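PDB 4LJS: periplasmic binding protein from Veillonella parvula, which probably captures a small ligand, such as a metal chelate, outside the cell membrane and delivers it to an ABC-type importer. Local coordinates for residues Gln176-Ser181 and Ile297-Ser302. Numbering follows the deposited sequence.
Sequences QEMQQS and IRLLDS. Unlike the reference sequence in segment 297-302: S302 (reference Gly).
M178 and L300 bring the two backbones closest, with 6.2 Å between M178 CA and L300 CA, where a turn within helix 168-188 passes the beginning of helix 299-310. Selenomethionine M178 carries most of the contact. Its chain runs straight out to the selenium, which stands anti to CA (chi2 -177°) and reaches the first turn of the other helix. There SE lies 4.0 Å from L299 CB and 3.8 Å from L300 N, a backbone amide that bonds only weakly to I297 O. A bend at chi3 (-63°) then swings CE away from L300. Nearer its root, the same side chain offers CG to one branch of L300, at 4.0 Å from L300 CD1. The other branch meets E177: the extended glutamate crosses the leucine at about a right angle, and E177 OE2 comes to 3.9 Å from L300 CD2. L300 is thus spread over two neighbouring residues of the long helix, one methyl against each. M178 also touches Y155 and I158 of helix 151-164, a third helix at this packing site. R298, whose CB is directed away from helix 168-188, forms a salt bridge with D301, from R298 NE to D301 OD1 at 2.7 Å; E56 and R80 extend this charged cluster. In its place between the strands of the two lobes, helix 168-188 is consistent with the long connecting helix of class III periplasmic binding proteins. No hydrogen bond or salt bridge joins the segments; they meet mainly by van der Waals packing of M178 against L299 and L300, with the E177 carboxylate beside it.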
loop_
_atom_site.group_PDB
_atom_site.type_symbol
_atom_site.label_atom_id
_atom_site.label_comp_id
_atom_site.label_asym_id
_atom_site.label_seq_id
_atom_site.Cartn_x
_atom_site.Cartn_y
_atom_site.Cartn_z
ATOM N N GLN A 176 4.408 7.371 13.351
ATOM C CA GLN A 176 4.362 7.076 14.773
ATOM C C GLN A 176 3.036 6.436 15.192
ATOM O O GLN A 176 3.013 5.549 16.044
ATOM C CB GLN A 176 4.626 8.332 15.602
ATOM C CG GLN A 176 4.881 8.031 17.075
ATOM C CD GLN A 176 4.812 9.262 17.960
ATOM O OE1 GLN A 176 5.677 9.480 18.810
ATOM N NE2 GLN A 176 3.772 10.068 17.775
ATOM N N GLU A 177 1.937 6.893 14.598
ATOM C CA GLU A 177 0.618 6.334 14.882
ATOM C C GLU A 177 0.620 4.837 14.585
ATOM O O GLU A 177 0.153 4.023 15.386
ATOM C CB GLU A 177 -0.439 7.044 14.032
ATOM C CG GLU A 177 -1.803 6.372 13.987
ATOM C CD GLU A 177 -2.834 7.189 13.212
ATOM O OE1 GLU A 177 -2.430 8.065 12.410
ATOM O OE2 GLU A 177 -4.048 6.959 13.414
HETATM N N MSE A 178 1.163 4.484 13.426
HETATM C CA MSE A 178 1.237 3.096 12.997
HETATM C C MSE A 178 2.175 2.274 13.881
HETATM O O MSE A 178 1.832 1.169 14.320
HETATM C CB MSE A 178 1.672 3.035 11.531
HETATM C CG MSE A 178 0.608 3.575 10.580
HETATM SE SE MSE A 178 1.050 3.445 8.672
HETATM C CE MSE A 178 2.602 4.579 8.612
ATOM N N GLN A 179 3.355 2.819 14.152
ATOM C CA GLN A 179 4.335 2.116 14.970
ATOM C C GLN A 179 3.848 1.898 16.403
ATOM O O GLN A 179 4.048 0.829 16.980
ATOM C CB GLN A 179 5.658 2.877 14.988
ATOM C CG GLN A 179 6.353 2.965 13.637
ATOM C CD GLN A 179 7.693 3.675 13.744
ATOM O OE1 GLN A 179 7.876 4.548 14.595
ATOM N NE2 GLN A 179 8.640 3.296 12.892
ATOM N N GLN A 180 3.219 2.915 16.980
ATOM C CA GLN A 180 2.702 2.810 18.340
ATOM C C GLN A 180 1.581 1.779 18.427
ATOM O O GLN A 180 1.423 1.094 19.440
ATOM C CB GLN A 180 2.201 4.167 18.833
ATOM C CG GLN A 180 3.314 5.144 19.154
ATOM C CD GLN A 180 2.806 6.482 19.655
ATOM O OE1 GLN A 180 1.601 6.743 19.667
ATOM N NE2 GLN A 180 3.727 7.338 20.072
ATOM N N SER A 181 0.803 1.685 17.353
ATOM C CA SER A 181 -0.309 0.758 17.288
ATOM C C SER A 181 0.179 -0.694 17.288
ATOM O O SER A 181 -0.322 -1.528 18.051
ATOM C CB SER A 181 -1.146 1.050 16.042
ATOM O OG SER A 181 -2.240 0.167 15.963
ATOM N N ILE A 297 0.530 5.161 2.716
ATOM C CA ILE A 297 -0.275 5.538 3.880
ATOM C C ILE A 297 -1.388 4.536 4.238
ATOM O O ILE A 297 -1.801 4.467 5.391
ATOM C CB ILE A 297 -0.858 6.981 3.724
ATOM C CG1 ILE A 297 -1.313 7.541 5.072
ATOM C CG2 ILE A 297 -1.991 7.010 2.704
ATOM C CD1 ILE A 297 -0.229 7.573 6.125
ATOM N N ARG A 298 -1.846 3.741 3.266
ATOM C CA ARG A 298 -2.947 2.798 3.507
ATOM C C ARG A 298 -2.514 1.563 4.316
ATOM O O ARG A 298 -3.326 0.681 4.630
ATOM C CB ARG A 298 -3.636 2.378 2.197
ATOM C CG ARG A 298 -4.276 3.532 1.417
ATOM C CD ARG A 298 -5.289 4.292 2.271
ATOM N NE ARG A 298 -6.415 3.445 2.657
ATOM C CZ ARG A 298 -7.488 3.232 1.901
ATOM N NH1 ARG A 298 -7.599 3.809 0.701
ATOM N NH2 ARG A 298 -8.456 2.443 2.349
ATOM N N LEU A 299 -1.233 1.503 4.651
ATOM C CA LEU A 299 -0.738 0.499 5.588
ATOM C C LEU A 299 -1.506 0.555 6.925
ATOM O O LEU A 299 -1.638 -0.451 7.620
ATOM C CB LEU A 299 0.762 0.696 5.830
ATOM C CG LEU A 299 1.432 -0.256 6.826
ATOM C CD1 LEU A 299 1.135 -1.716 6.480
ATOM C CD2 LEU A 299 2.919 -0.017 6.875
ATOM N N LEU A 300 -2.015 1.735 7.275
ATOM C CA LEU A 300 -2.821 1.888 8.482
ATOM C C LEU A 300 -4.060 0.989 8.470
ATOM O O LEU A 300 -4.424 0.414 9.499
ATOM C CB LEU A 300 -3.230 3.351 8.681
ATOM C CG LEU A 300 -4.055 3.641 9.940
ATOM C CD1 LEU A 300 -3.321 3.168 11.206
ATOM C CD2 LEU A 300 -4.427 5.123 10.038
ATOM N N ASP A 301 -4.700 0.870 7.307
ATOM C CA ASP A 301 -5.890 0.027 7.162
ATOM C C ASP A 301 -5.570 -1.447 7.436
ATOM O O ASP A 301 -6.332 -2.147 8.113
ATOM C CB ASP A 301 -6.499 0.170 5.758
ATOM C CG ASP A 301 -7.085 1.548 5.502
ATOM O OD1 ASP A 301 -6.320 2.475 5.167
ATOM O OD2 ASP A 301 -8.317 1.704 5.619
ATOM N N SER A 302 -4.450 -1.923 6.898
ATOM C CA SER A 302 -4.076 -3.320 7.091
ATOM C C SER A 302 -3.627 -3.619 8.518
ATOM O O SER A 302 -3.962 -4.676 9.055
ATOM C CB SER A 302 -3.021 -3.772 6.086
ATOM O OG SER A 302 -1.916 -2.893 6.025
#